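Local coordinates for Pli0006 protein (Listeria innocua, PDB 3OP9) that probably binds DNA as a helix-turn-helix transcriptional regulator of the XRE (Cro/C1) type, at residues R56-T59 and S64-E67; L32-R37 and I51-R56. All blocks are in the same frame, centred on the assembly; numbering follows the deposited sequence.

Interaction 1: R56-T59 and S64-E67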
ATOM      1  N   ARG A  56      10.071 -10.084 -14.395  1.00 26.12           N
ATOM      2  CA  ARG A  56      10.833 -11.243 -13.951  1.00 28.04           C
ATOM      3  C   ARG A  56      11.689 -10.861 -12.749  1.00 24.73           C
ATOM      4  O   ARG A  56      11.804 -11.652 -11.815  1.00 25.15           O
ATOM      5  CB  ARG A  56      11.747 -11.816 -15.048  1.00 28.53           C
ATOM      6  CG  ARG A  56      11.050 -12.488 -16.197  1.00 43.93           C
ATOM      7  CD  ARG A  56      12.081 -13.144 -17.117  1.00 64.24           C
ATOM      8  NE  ARG A  56      11.474 -13.913 -18.200  1.00 78.74           N
ATOM      9  CZ  ARG A  56      10.898 -15.102 -18.045  1.00 87.51           C
ATOM     10  NH1 ARG A  56      10.835 -15.661 -16.844  1.00 87.29           N
ATOM     11  NH2 ARG A  56      10.373 -15.731 -19.091  1.00 93.25           N
ATOM     12  N   LEU A  57      12.298  -9.671 -12.761  1.00 22.09           N
ATOM     13  CA  LEU A  57      13.130  -9.269 -11.610  1.00 22.80           C
ATOM     14  C   LEU A  57      12.274  -9.022 -10.362  1.00 21.93           C
ATOM     15  O   LEU A  57      12.629  -9.414  -9.234  1.00 22.58           O
ATOM     16  CB  LEU A  57      13.924  -7.994 -11.938  1.00 25.43           C
ATOM     17  CG  LEU A  57      15.028  -8.172 -12.989  1.00 30.18           C
ATOM     18  CD1 LEU A  57      15.527  -6.851 -13.494  1.00 30.45           C
ATOM     19  CD2 LEU A  57      16.155  -8.997 -12.362  1.00 31.77           C
ATOM     20  N   ALA A  58      11.147  -8.351 -10.542  1.00 23.05           N
ATOM     21  CA  ALA A  58      10.300  -8.041  -9.372  1.00 24.53           C
ATOM     22  C   ALA A  58       9.798  -9.334  -8.748  1.00 26.76           C
ATOM     23  O   ALA A  58       9.700  -9.457  -7.528  1.00 26.74           O
ATOM     24  CB  ALA A  58       9.124  -7.159  -9.789  1.00 23.57           C
ATOM     25  N   THR A  59       9.465 -10.311  -9.599  1.00 23.04           N
ATOM     26  CA  THR A  59       8.950 -11.578  -9.105  1.00 25.42           C
ATOM     27  C   THR A  59      10.083 -12.319  -8.359  1.00 28.25           C
ATOM     28  O   THR A  59       9.874 -12.874  -7.283  1.00 27.18           O
ATOM     29  CB  THR A  59       8.414 -12.423 -10.286  1.00 30.56           C
ATOM     30  OG1 THR A  59       7.326 -11.719 -10.900  1.00 27.41           O
ATOM     31  CG2 THR A  59       7.932 -13.790  -9.812  1.00 38.98           C
ATOM     32  N   SER A  64       7.555  -4.913  -5.510  1.00 26.60           N
ATOM     33  CA  SER A  64       6.661  -4.272  -6.473  1.00 28.65           C
ATOM     34  C   SER A  64       7.545  -3.751  -7.597  1.00 22.75           C
ATOM     35  O   SER A  64       8.745  -3.532  -7.407  1.00 24.82           O
ATOM     36  CB  SER A  64       5.893  -3.120  -5.825  1.00 35.34           C
ATOM     37  OG  SER A  64       6.816  -2.116  -5.441  1.00 28.92           O
ATOM     38  N   ILE A  65       6.970  -3.540  -8.777  1.00 22.18           N
ATOM     39  CA  ILE A  65       7.744  -2.948  -9.849  1.00 22.23           C
ATOM     40  C   ILE A  65       8.128  -1.542  -9.424  1.00 21.17           C
ATOM     41  O   ILE A  65       9.216  -1.088  -9.720  1.00 21.94           O
ATOM     42  CB  ILE A  65       6.940  -2.912 -11.164  1.00 23.33           C
ATOM     43  CG1 ILE A  65       6.645  -4.341 -11.613  1.00 28.28           C
ATOM     44  CG2 ILE A  65       7.720  -2.175 -12.258  1.00 26.44           C
ATOM     45  CD1 ILE A  65       5.745  -4.398 -12.834  1.00 29.84           C
ATOM     46  N   ASP A  66       7.225  -0.861  -8.719  1.00 22.22           N
ATOM     47  CA  ASP A  66       7.523   0.497  -8.231  1.00 26.65           C
ATOM     48  C   ASP A  66       8.761   0.542  -7.325  1.00 29.70           C
ATOM     49  O   ASP A  66       9.603   1.408  -7.481  1.00 22.58           O
ATOM     50  CB  ASP A  66       6.297   1.087  -7.530  1.00 34.39           C
ATOM     51  CG  ASP A  66       5.104   1.260  -8.498  1.00 44.67           C
ATOM     52  OD1 ASP A  66       4.407   0.267  -8.767  1.00 50.34           O
ATOM     53  OD2 ASP A  66       4.869   2.354  -9.032  1.00 43.74           O
ATOM     54  N   GLU A  67       8.849  -0.381  -6.368  1.00 21.53           N
ATOM     55  CA  GLU A  67      10.023  -0.493  -5.502  1.00 21.45           C
ATOM     56  C   GLU A  67      11.272  -0.790  -6.348  1.00 21.44           C
ATOM     57  O   GLU A  67      12.337  -0.199  -6.140  1.00 20.94           O
ATOM     58  CB  GLU A  67       9.826  -1.642  -4.481  1.00 29.91           C
ATOM     59  CG  GLU A  67       8.832  -1.326  -3.366  1.00 42.51           C
ATOM     60  CD  GLU A  67       8.457  -2.545  -2.503  1.00 47.19           C
ATOM     61  OE1 GLU A  67       8.596  -3.707  -2.976  1.00 34.02           O
ATOM     62  OE2 GLU A  67       7.996  -2.325  -1.358  1.00 41.76           O
TER

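Interaction 2: L32-R37 and I51-R56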
ATOM      1  N   LEU A  32      17.187 -13.714 -16.794  1.00 34.70           N
ATOM      2  CA  LEU A  32      16.455 -12.908 -17.758  1.00 35.94           C
ATOM      3  C   LEU A  32      16.652 -13.377 -19.188  1.00 37.95           C
ATOM      4  O   LEU A  32      16.069 -12.814 -20.096  1.00 41.77           O
ATOM      5  CB  LEU A  32      16.875 -11.459 -17.667  1.00 29.95           C
ATOM      6  CG  LEU A  32      16.704 -10.807 -16.303  1.00 30.96           C
ATOM      7  CD1 LEU A  32      17.266  -9.416 -16.379  1.00 28.93           C
ATOM      8  CD2 LEU A  32      15.244 -10.806 -15.892  1.00 34.51           C
ATOM      9  N   ASN A  33      17.482 -14.393 -19.385  1.00 37.42           N
ATOM     10  CA  ASN A  33      17.855 -14.812 -20.735  1.00 39.34           C
ATOM     11  C   ASN A  33      18.389 -13.657 -21.591  1.00 44.07           C
ATOM     12  O   ASN A  33      17.896 -13.395 -22.692  1.00 48.07           O
ATOM     13  CB  ASN A  33      16.664 -15.485 -21.420  1.00 48.31           C
ATOM     14  CG  ASN A  33      16.217 -16.733 -20.683  1.00 63.74           C
ATOM     15  OD1 ASN A  33      15.099 -16.802 -20.171  1.00 64.69           O
ATOM     16  ND2 ASN A  33      17.110 -17.714 -20.590  1.00 72.10           N
ATOM     17  N   VAL A  34      19.399 -12.968 -21.065  1.00 38.13           N
ATOM     18  CA  VAL A  34      20.131 -11.962 -21.818  1.00 37.69           C
ATOM     19  C   VAL A  34      21.625 -12.246 -21.659  1.00 42.38           C
ATOM     20  O   VAL A  34      22.020 -13.091 -20.854  1.00 35.87           O
ATOM     21  CB  VAL A  34      19.841 -10.534 -21.305  1.00 43.66           C
ATOM     22  CG1 VAL A  34      18.359 -10.177 -21.484  1.00 43.03           C
ATOM     23  CG2 VAL A  34      20.276 -10.392 -19.827  1.00 31.16           C
ATOM     24  N   GLN A  35      22.450 -11.517 -22.402  1.00 40.81           N
ATOM     25  CA  GLN A  35      23.894 -11.551 -22.219  1.00 36.51           C
ATOM     26  C   GLN A  35      24.287 -10.959 -20.883  1.00 37.93           C
ATOM     27  O   GLN A  35      23.629 -10.041 -20.400  1.00 33.38           O
ATOM     28  CB  GLN A  35      24.566 -10.698 -23.273  1.00 33.59           C
ATOM     29  CG  GLN A  35      24.503 -11.225 -24.675  1.00 40.84           C
ATOM     30  CD  GLN A  35      25.014 -10.178 -25.639  1.00 45.43           C
ATOM     31  OE1 GLN A  35      25.661  -9.216 -25.226  1.00 44.46           O
ATOM     32  NE2 GLN A  35      24.693 -10.327 -26.900  1.00 36.96           N
ATOM     33  N   THR A  36      25.399 -11.441 -20.329  1.00 35.74           N
ATOM     34  CA  THR A  36      25.968 -10.866 -19.121  1.00 42.73           C
ATOM     35  C   THR A  36      26.320  -9.392 -19.358  1.00 40.04           C
ATOM     36  O   THR A  36      26.194  -8.558 -18.473  1.00 34.95           O
ATOM     37  CB  THR A  36      27.214 -11.661 -18.681  1.00 48.57           C
ATOM     38  OG1 THR A  36      26.816 -12.986 -18.300  1.00 46.86           O
ATOM     39  CG2 THR A  36      27.910 -10.975 -17.507  1.00 47.54           C
ATOM     40  N   ARG A  37      26.758  -9.068 -20.566  1.00 38.73           N
ATOM     41  CA  ARG A  37      27.077  -7.688 -20.911  1.00 36.41           C
ATOM     42  C   ARG A  37      25.861  -6.792 -20.758  1.00 35.70           C
ATOM     43  O   ARG A  37      25.971  -5.655 -20.317  1.00 40.25           O
ATOM     44  CB  ARG A  37      27.587  -7.616 -22.358  1.00 38.86           C
ATOM     45  CG  ARG A  37      27.866  -6.223 -22.870  1.00 45.38           C
ATOM     46  CD  ARG A  37      28.370  -6.312 -24.302  1.00 45.68           C
ATOM     47  NE  ARG A  37      29.630  -7.037 -24.366  1.00 40.59           N
ATOM     48  CZ  ARG A  37      30.233  -7.389 -25.489  1.00 38.69           C
ATOM     49  NH1 ARG A  37      29.676  -7.090 -26.653  1.00 37.23           N
ATOM     50  NH2 ARG A  37      31.390  -8.043 -25.447  1.00 41.51           N
ATOM     51  N   ILE A  51       9.377  -4.216 -20.004  1.00 30.00           N
ATOM     52  CA  ILE A  51       8.448  -4.575 -18.951  1.00 30.25           C
ATOM     53  C   ILE A  51       8.561  -6.049 -18.560  1.00 29.75           C
ATOM     54  O   ILE A  51       8.415  -6.400 -17.385  1.00 26.32           O
ATOM     55  CB  ILE A  51       7.004  -4.295 -19.388  1.00 39.51           C
ATOM     56  CG1 ILE A  51       6.032  -4.569 -18.238  1.00 49.75           C
ATOM     57  CG2 ILE A  51       6.625  -5.166 -20.568  1.00 37.14           C
ATOM     58  CD1 ILE A  51       4.570  -4.554 -18.659  1.00 57.69           C
ATOM     59  N   GLU A  52       8.802  -6.922 -19.530  1.00 25.14           N
ATOM     60  CA  GLU A  52       8.839  -8.358 -19.213  1.00 26.17           C
ATOM     61  C   GLU A  52      10.017  -8.650 -18.308  1.00 27.35           C
ATOM     62  O   GLU A  52       9.920  -9.419 -17.346  1.00 26.69           O
ATOM     63  CB  GLU A  52       8.968  -9.194 -20.495  1.00 36.49           C
ATOM     64  CG  GLU A  52       7.751  -9.122 -21.408  1.00 63.18           C
ATOM     65  CD  GLU A  52       6.493  -9.726 -20.785  1.00 82.67           C
ATOM     66  OE1 GLU A  52       6.526 -10.106 -19.591  1.00 88.79           O
ATOM     67  OE2 GLU A  52       5.467  -9.819 -21.498  1.00 86.73           O
ATOM     68  N   LYS A  53      11.138  -8.002 -18.586  1.00 27.84           N
ATOM     69  CA  LYS A  53      12.323  -8.187 -17.737  1.00 33.56           C
ATOM     70  C   LYS A  53      12.178  -7.558 -16.336  1.00 32.11           C
ATOM     71  O   LYS A  53      12.641  -8.128 -15.349  1.00 24.11           O
ATOM     72  CB  LYS A  53      13.562  -7.700 -18.493  1.00 42.24           C
ATOM     73  CG  LYS A  53      13.879  -8.645 -19.637  1.00 46.33           C
ATOM     74  CD  LYS A  53      15.029  -8.196 -20.476  1.00 54.86           C
ATOM     75  CE  LYS A  53      15.243  -9.164 -21.610  1.00 61.75           C
ATOM     76  NZ  LYS A  53      14.042  -9.264 -22.471  1.00 71.22           N
ATOM     77  N   LEU A  54      11.509  -6.414 -16.226  1.00 30.43           N
ATOM     78  CA  LEU A  54      11.223  -5.846 -14.916  1.00 27.17           C
ATOM     79  C   LEU A  54      10.330  -6.761 -14.117  1.00 25.38           C
ATOM     80  O   LEU A  54      10.495  -6.865 -12.907  1.00 25.60           O
ATOM     81  CB  LEU A  54      10.521  -4.492 -15.035  1.00 30.57           C
ATOM     82  CG  LEU A  54      11.409  -3.359 -15.554  1.00 42.02           C
ATOM     83  CD1 LEU A  54      10.585  -2.154 -15.967  1.00 45.59           C
ATOM     84  CD2 LEU A  54      12.420  -3.012 -14.482  1.00 39.75           C
ATOM     85  N   ILE A  55       9.345  -7.383 -14.771  1.00 22.68           N
ATOM     86  CA  ILE A  55       8.436  -8.299 -14.067  1.00 20.97           C
ATOM     87  C   ILE A  55       9.160  -9.552 -13.581  1.00 21.98           C
ATOM     88  O   ILE A  55       8.906 -10.027 -12.472  1.00 23.32           O
ATOM     89  CB  ILE A  55       7.223  -8.690 -14.941  1.00 24.51           C
ATOM     90  CG1 ILE A  55       6.240  -7.514 -14.990  1.00 29.27           C
ATOM     91  CG2 ILE A  55       6.493  -9.921 -14.366  1.00 28.43           C
ATOM     92  CD1 ILE A  55       5.252  -7.616 -16.118  1.00 37.26           C
ATOM     93  N   ARG A  56      10.071 -10.084 -14.395  1.00 26.12           N
ATOM     94  CA  ARG A  56      10.833 -11.243 -13.951  1.00 28.04           C
ATOM     95  C   ARG A  56      11.689 -10.861 -12.749  1.00 24.73           C
ATOM     96  O   ARG A  56      11.804 -11.652 -11.815  1.00 25.15           O
ATOM     97  CB  ARG A  56      11.747 -11.816 -15.048  1.00 28.53           C
ATOM     98  CG  ARG A  56      11.050 -12.488 -16.197  1.00 43.93           C
ATOM     99  CD  ARG A  56      12.081 -13.144 -17.117  1.00 64.24           C
ATOM    100  NE  ARG A  56      11.474 -13.913 -18.200  1.00 78.74           N
ATOM    101  CZ  ARG A  56      10.898 -15.102 -18.045  1.00 87.51           C
ATOM    102  NH1 ARG A  56      10.835 -15.661 -16.844  1.00 87.29           N
ATOM    103  NH2 ARG A  56      10.373 -15.731 -19.091  1.00 93.25           N
TER

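Interaction 1: R56-T59 and S64-E67
Ala58 CB lies over one face of the peptide group joining Ser64 to Ile65, 4.3 Å from Ser64 C and close to straight above that carbon. The other flat group is the carboxylate of Glu67: Ser64 N donates to Glu67 OE1 (3.0 Å), coming from above the carboxylate plane, 39° out of it. Glu67 N answers with a bond to Ser64 OG (2.8 Å), and the two bonds make a capping box that closes the start of helix 65-69 and anchors the peptide on which Ala58 rests. The second touch is apolar, Ala58 CB against Ile65 CG1 at 4.2 Å. Ile65 has this branch beside its own backbone N and anti to the carbonyl carbon (chi1 -64°), which puts CG1 within contact of the methyl. No hydrogen bond crosses the pair; within 56-59 the Ala58 methyl makes the contact, and Ile55, a turn earlier, also touches Ile65. The place is buried with help from a second subunit, whose Tyr71 packs on Ala58 and whose Ile65 meets Ile65, while Ile65 N bonds to Asp66 OD2 of that subunit. The contact sets the start of helix 65-69 against the preceding helix 51-61, with helix 25-32 touching Leu57.

Interaction 2: L32-R37 and I51-R56
Leu32 and Arg56 run past each other in opposite directions, while Val34 and Lys53 meet at a slant. In the first pair the Leu32 CD2 methyl does the touching: it sits 3.7 Å from Arg56 CB, alongside the base of the arginine chain. The same Leu32 CD2 methyl lies 3.8 Å from Lys53 O on the helix backbone. The arginine chain, extended from CG to NE, leads the guanidinium away from the CD2 methyl; Arg56 is exposed. In the second pair Val34 CG1 presses on the far part of the lysine, 4.0 Å from Lys53 CD and only 3.3 Å from Lys53 CE, tighter than carbons usually pack. After a straight run the lysine turns at its last bond (chi4 60°), and this takes NZ farther from the valine methyl than CE is. Lys53 CE also passes 4.0 Å from Leu32 O. Between the two hydrophobic residues the chain leaves the helix at Asn33, the positive-phi C-prime residue of a Schellman motif ending helix 25-32; beyond it, Gln35 stands at the N-cap position of helix 36-44. This is the turn of the helix-turn-helix, held against helix 51-61, with Tyr42 touching both Leu32 and Lys53. Chemically the contact is wholly van der Waals: no hydrogen bond or ion pair joins the segments, and both basic residues offer methylenes to the leucine and valine, while their nitrogen ends make no bond to 32-37.

Overall arrangement
Both interactions draw on helix 51-61, yet they use different sides of it; Arg56 lies in both but touches across only in interaction 2. The centre of interaction 1 is about 5 Å from the centre of the chain; there a methyl meets an isoleucine and a peptide face, and the second subunit packs over Ala58 and Ile65. Interaction 2 lies farther out, about 14 Å between the same centres; its larger, partly buried surface relies on aliphatic stems of basic residues. They meet directly, Ile65 CD1 packing on Ile55 CG1 at 3.8 Å and Leu57 CG on Leu32 CD2 at 3.9 Å. Helix 51-61 connects the turn between helices 25-32 and 36-44 with helix 65-69 and the subunit interface.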